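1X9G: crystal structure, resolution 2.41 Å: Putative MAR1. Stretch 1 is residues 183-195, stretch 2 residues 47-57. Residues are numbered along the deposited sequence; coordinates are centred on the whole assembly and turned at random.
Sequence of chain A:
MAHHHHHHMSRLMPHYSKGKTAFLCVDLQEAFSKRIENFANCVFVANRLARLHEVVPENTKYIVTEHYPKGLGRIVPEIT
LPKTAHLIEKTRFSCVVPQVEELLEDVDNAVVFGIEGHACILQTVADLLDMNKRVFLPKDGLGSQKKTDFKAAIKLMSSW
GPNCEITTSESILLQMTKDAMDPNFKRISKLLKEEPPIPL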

ATOM      1  N   PRO A 183      33.430 -13.902   4.268  1.00 67.20           N
ATOM      2  CA  PRO A 183      34.244 -14.960   3.636  1.00 67.06           C
ATOM      3  C   PRO A 183      33.549 -15.478   2.389  1.00 67.57           C
ATOM      4  O   PRO A 183      34.205 -15.953   1.438  1.00 67.21           O
ATOM      5  CB  PRO A 183      34.308 -16.053   4.709  1.00 66.61           C
ATOM      6  CG  PRO A 183      34.118 -15.349   5.984  1.00 66.77           C
ATOM      7  CD  PRO A 183      33.124 -14.239   5.672  1.00 67.41           C
ATOM      8  N   ASN A 184      32.223 -15.358   2.372  1.00 67.39           N
ATOM      9  CA  ASN A 184      31.489 -15.869   1.225  1.00 67.66           C
ATOM     10  C   ASN A 184      31.107 -14.856   0.139  1.00 67.37           C
ATOM     11  O   ASN A 184      30.561 -15.235  -0.896  1.00 66.49           O
ATOM     12  CB  ASN A 184      30.347 -16.786   1.656  1.00 67.16           C
ATOM     13  CG  ASN A 184      30.847 -18.153   2.010  1.00 67.50           C
ATOM     14  OD1 ASN A 184      31.491 -18.822   1.191  1.00 66.19           O
ATOM     15  ND2 ASN A 184      30.584 -18.578   3.231  1.00 66.61           N
ATOM     16  N   PHE A 185      31.498 -13.603   0.354  1.00 67.49           N
ATOM     17  CA  PHE A 185      31.101 -12.538  -0.524  1.00 68.48           C
ATOM     18  C   PHE A 185      31.505 -12.642  -2.002  1.00 68.79           C
ATOM     19  O   PHE A 185      30.644 -12.486  -2.854  1.00 69.86           O
ATOM     20  CB  PHE A 185      31.412 -11.142   0.042  1.00 68.40           C
ATOM     21  CG  PHE A 185      30.901 -10.052  -0.835  1.00 69.52           C
ATOM     22  CD1 PHE A 185      31.776  -9.209  -1.504  1.00 71.74           C
ATOM     23  CD2 PHE A 185      29.519  -9.943  -1.092  1.00 70.60           C
ATOM     24  CE1 PHE A 185      31.274  -8.209  -2.373  1.00 73.18           C
ATOM     25  CE2 PHE A 185      29.015  -8.983  -1.957  1.00 70.77           C
ATOM     26  CZ  PHE A 185      29.886  -8.106  -2.598  1.00 71.83           C
ATOM     27  N   LYS A 186      32.777 -12.853  -2.297  1.00 69.57           N
ATOM     28  CA  LYS A 186      33.302 -13.033  -3.667  1.00 70.04           C
ATOM     29  C   LYS A 186      32.499 -14.059  -4.461  1.00 70.03           C
ATOM     30  O   LYS A 186      32.211 -13.861  -5.648  1.00 69.53           O
ATOM     31  CB  LYS A 186      34.771 -13.521  -3.588  1.00 71.33           C
ATOM     32  CG  LYS A 186      35.643 -13.446  -4.899  1.00 71.36           C
ATOM     33  CD  LYS A 186      36.618 -12.220  -4.877  1.00 74.62           C
ATOM     34  CE  LYS A 186      37.787 -12.379  -5.882  1.00 74.65           C
ATOM     35  NZ  LYS A 186      38.973 -13.174  -5.333  1.00 75.64           N
ATOM     36  N   ARG A 187      32.162 -15.162  -3.802  1.00 70.12           N
ATOM     37  CA  ARG A 187      31.352 -16.198  -4.419  1.00 71.32           C
ATOM     38  C   ARG A 187      29.936 -15.701  -4.721  1.00 71.52           C
ATOM     39  O   ARG A 187      29.439 -15.871  -5.834  1.00 72.01           O
ATOM     40  CB  ARG A 187      31.299 -17.442  -3.524  1.00 71.87           C
ATOM     41  CG  ARG A 187      32.358 -18.519  -3.805  1.00 71.87           C
ATOM     42  CD  ARG A 187      32.274 -19.605  -2.733  1.00 72.29           C
ATOM     43  NE  ARG A 187      31.609 -20.822  -3.212  1.00 74.57           N
ATOM     44  CZ  ARG A 187      31.562 -21.988  -2.553  1.00 74.93           C
ATOM     45  NH1 ARG A 187      32.119 -22.108  -1.344  1.00 76.48           N
ATOM     46  NH2 ARG A 187      30.937 -23.038  -3.093  1.00 70.76           N
ATOM     47  N   ILE A 188      29.311 -15.074  -3.719  1.00 71.18           N
ATOM     48  CA  ILE A 188      27.941 -14.588  -3.779  1.00 69.98           C
ATOM     49  C   ILE A 188      27.831 -13.373  -4.692  1.00 71.04           C
ATOM     50  O   ILE A 188      26.869 -13.248  -5.465  1.00 70.72           O
ATOM     51  CB  ILE A 188      27.414 -14.295  -2.369  1.00 69.72           C
ATOM     52  CG1 ILE A 188      27.360 -15.606  -1.569  1.00 68.21           C
ATOM     53  CG2 ILE A 188      26.034 -13.658  -2.438  1.00 69.88           C
ATOM     54  CD1 ILE A 188      26.895 -15.496  -0.113  1.00 68.10           C
ATOM     55  N   SER A 189      28.831 -12.495  -4.612  1.00 71.40           N
ATOM     56  CA  SER A 189      28.948 -11.330  -5.496  1.00 71.67           C
ATOM     57  C   SER A 189      28.852 -11.742  -6.972  1.00 71.84           C
ATOM     58  O   SER A 189      28.256 -11.042  -7.788  1.00 71.66           O
ATOM     59  CB  SER A 189      30.282 -10.612  -5.216  1.00 72.05           C
ATOM     60  OG  SER A 189      30.505  -9.501  -6.065  1.00 72.64           O
ATOM     61  N   LYS A 190      29.439 -12.889  -7.296  1.00 71.57           N
ATOM     62  CA  LYS A 190      29.520 -13.374  -8.659  1.00 71.87           C
ATOM     63  C   LYS A 190      28.146 -13.716  -9.253  1.00 71.33           C
ATOM     64  O   LYS A 190      27.896 -13.502 -10.451  1.00 71.79           O
ATOM     65  CB  LYS A 190      30.499 -14.572  -8.690  1.00 72.88           C
ATOM     66  CG  LYS A 190      30.182 -15.726  -9.657  1.00 75.24           C
ATOM     67  CD  LYS A 190      30.599 -17.084  -9.068  1.00 78.90           C
ATOM     68  CE  LYS A 190      29.439 -17.796  -8.324  1.00 78.49           C
ATOM     69  NZ  LYS A 190      28.939 -19.045  -9.043  1.00 79.59           N
ATOM     70  N   LEU A 191      27.271 -14.256  -8.413  1.00 70.28           N
ATOM     71  CA  LEU A 191      25.874 -14.500  -8.766  1.00 69.47           C
ATOM     72  C   LEU A 191      25.169 -13.207  -9.183  1.00 69.84           C
ATOM     73  O   LEU A 191      24.517 -13.149 -10.225  1.00 69.39           O
ATOM     74  CB  LEU A 191      25.160 -15.120  -7.571  1.00 68.69           C
ATOM     75  CG  LEU A 191      25.721 -16.475  -7.169  1.00 67.78           C
ATOM     76  CD1 LEU A 191      25.091 -17.027  -5.905  1.00 65.53           C
ATOM     77  CD2 LEU A 191      25.521 -17.435  -8.356  1.00 69.05           C
ATOM     78  N   LEU A 192      25.339 -12.174  -8.363  1.00 70.46           N
ATOM     79  CA  LEU A 192      24.800 -10.821  -8.584  1.00 71.33           C
ATOM     80  C   LEU A 192      25.248 -10.105  -9.873  1.00 72.10           C
ATOM     81  O   LEU A 192      24.672  -9.075 -10.244  1.00 72.11           O
ATOM     82  CB  LEU A 192      25.158  -9.931  -7.379  1.00 70.46           C
ATOM     83  CG  LEU A 192      24.192  -9.697  -6.214  1.00 71.40           C
ATOM     84  CD1 LEU A 192      23.214 -10.844  -5.943  1.00 69.38           C
ATOM     85  CD2 LEU A 192      24.978  -9.327  -4.951  1.00 72.10           C
ATOM     86  N   LYS A 193      26.297 -10.615 -10.530  1.00 73.61           N
ATOM     87  CA  LYS A 193      26.780 -10.006 -11.783  1.00 74.41           C
ATOM     88  C   LYS A 193      26.055 -10.616 -12.972  1.00 74.17           C
ATOM     89  O   LYS A 193      26.127 -10.071 -14.067  1.00 74.39           O
ATOM     90  CB  LYS A 193      28.310 -10.087 -11.915  1.00 74.86           C
ATOM     91  CG  LYS A 193      29.066  -9.172 -10.893  1.00 75.43           C
ATOM     92  CD  LYS A 193      30.596  -9.487 -10.825  1.00 76.21           C
ATOM     93  CE  LYS A 193      31.342  -8.684  -9.683  1.00 76.52           C
ATOM     94  NZ  LYS A 193      32.249  -9.563  -8.827  1.00 73.91           N
ATOM     95  N   GLU A 194      25.337 -11.723 -12.733  1.00 74.04           N
ATOM     96  CA  GLU A 194      24.416 -12.319 -13.728  1.00 74.38           C
ATOM     97  C   GLU A 194      23.159 -11.450 -13.902  1.00 73.43           C
ATOM     98  O   GLU A 194      22.641 -10.865 -12.950  1.00 73.18           O
ATOM     99  CB  GLU A 194      24.024 -13.762 -13.376  1.00 74.05           C
ATOM    100  CG  GLU A 194      25.189 -14.745 -13.197  1.00 75.54           C
ATOM    101  CD  GLU A 194      24.755 -16.142 -12.650  1.00 76.97           C
ATOM    102  OE1 GLU A 194      25.438 -16.651 -11.734  1.00 80.28           O
ATOM    103  OE2 GLU A 194      23.747 -16.746 -13.125  1.00 80.79           O
ATOM    104  N   GLU A 195      22.709 -11.364 -15.143  1.00 72.72           N
ATOM    105  CA  GLU A 195      21.616 -10.508 -15.553  1.00 72.49           C
ATOM    106  C   GLU A 195      20.436 -11.388 -15.983  1.00 71.26           C
ATOM    107  O   GLU A 195      20.637 -12.376 -16.715  1.00 71.14           O
ATOM    108  CB  GLU A 195      22.038  -9.661 -16.762  1.00 73.34           C
ATOM    109  CG  GLU A 195      23.330  -8.851 -16.611  1.00 75.83           C
ATOM    110  CD  GLU A 195      23.066  -7.421 -16.168  1.00 79.22           C
ATOM    111  OE1 GLU A 195      23.765  -6.499 -16.656  1.00 79.27           O
ATOM    112  OE2 GLU A 195      22.148  -7.214 -15.332  1.00 81.89           O
TER
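Stretch 2, residues 47-57: NRLARLHEVVP

Stretch 2 lies along stretch 1 as an almost exactly antiparallel helix. Its helical part, Asn 47 to Val 55, continues a helix that begins earlier in the chain, and Val 56 is the first residue to leave helical angles. The helix of stretch 1 starts at Phe 185. The two axes run at 172° between their N-to-C directions and come within 10.0 Å. The register repeats along the pair: the CA of Arg 187 is 7.2 Å from the CA of Val 55, the CA of Ile 188 is 6.6 Å from the CA of Leu 52, and the CA of Leu 191 is 6.5 Å from the CA of Arg 48.

The walk begins with Asn 184, just ahead of the helix, whose CB points toward the C-terminal end of the partner. Its OD1 packs 3.6 Å from CG1 of Val 55, and its ND2 lies 4.2 Å from CG2 of Val 56, so a polar side chain covers two valines without bonding to them.

Arg 187, exposed, lays its guanidinium over Val 55, with one face above CA and NH2 3.9 Å from that atom; the CA and side chain of Val 55 give the charged group carbon to rest against, with NE of Arg 187 3.9 Å from CG2 of Val 55. Ile 188, buried, extends its m, t side chain into the seam: its CD1 meets CD1 of Leu 52 at 3.7 Å, and its CG1 meets CG1 of Val 55 at 4.0 Å.

Three residues on, Leu 191 points toward the partner. Its CD2 lies 3.5 Å from CB of Arg 51, and its CD1 lies 4.0 Å from CB of Leu 52. Arg 51 starts toward stretch 1, but its end leads away, where its NE forms a salt bridge with OE1 of Glu 54 at 2.8 Å.

The chain then makes a type I turn from Leu 191 to Glu 194, and Arg 48 reaches over to meet it. Its NH2 donates a weak hydrogen bond to O of Leu 191 at 3.4 Å, while CD1 of Leu 192 sits over one guanidinium face, 4.2 Å from CZ. O of Glu 194 is 3.2 Å from NH2 of Arg 48, yet the angle is too poor for a bond. The rule to read is aliphatic packing of Ile 188 on Leu 52 and Val 55 and of Leu 191 on Leu 52, with Asn 184 at one end, Arg 48 at the other, and Arg 187 along the exposed margin.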

ATOM      1  N   ASN A  47      17.591 -20.689 -10.350  1.00 59.29           N
ATOM      2  CA  ASN A  47      19.051 -20.915 -10.503  1.00 60.62           C
ATOM      3  C   ASN A  47      19.864 -20.093  -9.515  1.00 61.03           C
ATOM      4  O   ASN A  47      20.659 -20.685  -8.797  1.00 61.95           O
ATOM      5  CB  ASN A  47      19.566 -20.675 -11.932  1.00 60.88           C
ATOM      6  CG  ASN A  47      19.031 -21.699 -12.939  1.00 61.45           C
ATOM      7  OD1 ASN A  47      18.951 -22.907 -12.659  1.00 63.58           O
ATOM      8  ND2 ASN A  47      18.671 -21.210 -14.130  1.00 62.51           N
ATOM      9  N   ARG A  48      19.637 -18.764  -9.441  1.00 60.51           N
ATOM     10  CA  ARG A  48      20.352 -17.881  -8.477  1.00 60.33           C
ATOM     11  C   ARG A  48      20.399 -18.381  -7.035  1.00 60.27           C
ATOM     12  O   ARG A  48      21.475 -18.433  -6.439  1.00 59.58           O
ATOM     13  CB  ARG A  48      19.843 -16.428  -8.497  1.00 60.28           C
ATOM     14  CG  ARG A  48      20.505 -15.517  -7.432  1.00 59.89           C
ATOM     15  CD  ARG A  48      20.111 -13.994  -7.580  1.00 59.52           C
ATOM     16  NE  ARG A  48      20.960 -13.305  -8.564  1.00 55.34           N
ATOM     17  CZ  ARG A  48      20.706 -12.111  -9.102  1.00 56.51           C
ATOM     18  NH1 ARG A  48      19.620 -11.410  -8.745  1.00 56.76           N
ATOM     19  NH2 ARG A  48      21.551 -11.593  -9.995  1.00 53.18           N
ATOM     20  N   LEU A  49      19.237 -18.737  -6.487  1.00 60.29           N
ATOM     21  CA  LEU A  49      19.137 -19.297  -5.120  1.00 60.34           C
ATOM     22  C   LEU A  49      19.702 -20.718  -5.030  1.00 60.69           C
ATOM     23  O   LEU A  49      19.952 -21.222  -3.921  1.00 60.83           O
ATOM     24  CB  LEU A  49      17.672 -19.275  -4.623  1.00 59.83           C
ATOM     25  CG  LEU A  49      17.049 -17.947  -4.118  1.00 61.03           C
ATOM     26  CD1 LEU A  49      17.824 -17.349  -2.930  1.00 57.66           C
ATOM     27  CD2 LEU A  49      17.017 -16.924  -5.197  1.00 61.61           C
ATOM     28  N   ALA A  50      19.854 -21.369  -6.190  1.00 60.59           N
ATOM     29  CA  ALA A  50      20.339 -22.750  -6.240  1.00 60.94           C
ATOM     30  C   ALA A  50      21.810 -22.681  -6.004  1.00 61.00           C
ATOM     31  O   ALA A  50      22.310 -23.347  -5.103  1.00 60.97           O
ATOM     32  CB  ALA A  50      20.027 -23.429  -7.593  1.00 60.12           C
ATOM     33  N   ARG A  51      22.476 -21.813  -6.771  1.00 61.44           N
ATOM     34  CA  ARG A  51      23.920 -21.595  -6.661  1.00 62.21           C
ATOM     35  C   ARG A  51      24.299 -21.010  -5.308  1.00 63.06           C
ATOM     36  O   ARG A  51      25.345 -21.372  -4.733  1.00 64.70           O
ATOM     37  CB  ARG A  51      24.432 -20.696  -7.791  1.00 61.93           C
ATOM     38  CG  ARG A  51      24.032 -21.148  -9.231  1.00 62.37           C
ATOM     39  CD  ARG A  51      24.684 -22.439  -9.666  1.00 57.25           C
ATOM     40  NE  ARG A  51      24.114 -23.642  -9.062  1.00 55.47           N
ATOM     41  CZ  ARG A  51      22.956 -24.196  -9.438  1.00 58.14           C
ATOM     42  NH1 ARG A  51      22.200 -23.597 -10.374  1.00 55.65           N
ATOM     43  NH2 ARG A  51      22.519 -25.328  -8.848  1.00 55.20           N
ATOM     44  N   LEU A  52      23.459 -20.113  -4.800  1.00 62.93           N
ATOM     45  CA  LEU A  52      23.634 -19.553  -3.466  1.00 62.71           C
ATOM     46  C   LEU A  52      23.659 -20.625  -2.359  1.00 62.87           C
ATOM     47  O   LEU A  52      24.475 -20.547  -1.436  1.00 62.11           O
ATOM     48  CB  LEU A  52      22.546 -18.494  -3.160  1.00 62.61           C
ATOM     49  CG  LEU A  52      22.651 -17.898  -1.748  1.00 61.83           C
ATOM     50  CD1 LEU A  52      24.003 -17.243  -1.684  1.00 59.11           C
ATOM     51  CD2 LEU A  52      21.532 -16.924  -1.336  1.00 61.28           C
ATOM     52  N   HIS A  53      22.727 -21.570  -2.427  1.00 63.20           N
ATOM     53  CA  HIS A  53      22.615 -22.602  -1.410  1.00 64.69           C
ATOM     54  C   HIS A  53      23.854 -23.518  -1.416  1.00 65.47           C
ATOM     55  O   HIS A  53      24.324 -23.915  -0.347  1.00 65.85           O
ATOM     56  CB  HIS A  53      21.315 -23.395  -1.593  1.00 64.90           C
ATOM     57  CG  HIS A  53      21.408 -24.844  -1.213  1.00 65.08           C
ATOM     58  ND1 HIS A  53      21.466 -25.273   0.095  1.00 63.45           N
ATOM     59  CD2 HIS A  53      21.429 -25.964  -1.980  1.00 65.80           C
ATOM     60  CE1 HIS A  53      21.522 -26.593   0.119  1.00 64.70           C
ATOM     61  NE2 HIS A  53      21.510 -27.037  -1.128  1.00 66.04           N
ATOM     62  N   GLU A  54      24.378 -23.828  -2.609  1.00 65.66           N
ATOM     63  CA  GLU A  54      25.669 -24.523  -2.752  1.00 65.93           C
ATOM     64  C   GLU A  54      26.831 -23.768  -2.102  1.00 65.94           C
ATOM     65  O   GLU A  54      27.698 -24.385  -1.528  1.00 65.75           O
ATOM     66  CB  GLU A  54      25.959 -24.822  -4.214  1.00 65.80           C
ATOM     67  CG  GLU A  54      24.974 -25.832  -4.726  1.00 67.02           C
ATOM     68  CD  GLU A  54      24.880 -25.888  -6.219  1.00 69.62           C
ATOM     69  OE1 GLU A  54      25.238 -24.900  -6.890  1.00 69.92           O
ATOM     70  OE2 GLU A  54      24.422 -26.938  -6.724  1.00 73.29           O
ATOM     71  N   VAL A  55      26.813 -22.432  -2.156  1.00 66.30           N
ATOM     72  CA  VAL A  55      27.760 -21.612  -1.386  1.00 65.84           C
ATOM     73  C   VAL A  55      27.625 -21.899   0.117  1.00 67.02           C
ATOM     74  O   VAL A  55      28.619 -22.028   0.816  1.00 67.08           O
ATOM     75  CB  VAL A  55      27.599 -20.086  -1.660  1.00 64.70           C
ATOM     76  CG1 VAL A  55      28.519 -19.301  -0.785  1.00 65.84           C
ATOM     77  CG2 VAL A  55      27.885 -19.733  -3.095  1.00 62.21           C
ATOM     78  N   VAL A  56      26.396 -22.026   0.617  1.00 68.55           N
ATOM     79  CA  VAL A  56      26.186 -22.086   2.076  1.00 69.84           C
ATOM     80  C   VAL A  56      25.280 -23.242   2.558  1.00 69.57           C
ATOM     81  O   VAL A  56      24.267 -23.009   3.178  1.00 69.73           O
ATOM     82  CB  VAL A  56      25.746 -20.684   2.665  1.00 70.56           C
ATOM     83  CG1 VAL A  56      25.854 -20.681   4.201  1.00 71.80           C
ATOM     84  CG2 VAL A  56      26.638 -19.551   2.110  1.00 70.00           C
ATOM     85  N   PRO A  57      25.706 -24.500   2.342  1.00 70.28           N
ATOM     86  CA  PRO A  57      24.801 -25.637   2.475  1.00 70.48           C
ATOM     87  C   PRO A  57      24.541 -26.187   3.884  1.00 71.06           C
ATOM     88  O   PRO A  57      23.537 -26.882   4.087  1.00 71.68           O
ATOM     89  CB  PRO A  57      25.465 -26.704   1.595  1.00 70.05           C
ATOM     90  CG  PRO A  57      26.769 -26.097   1.117  1.00 69.20           C
ATOM     91  CD  PRO A  57      27.058 -24.954   1.971  1.00 69.71           C
TER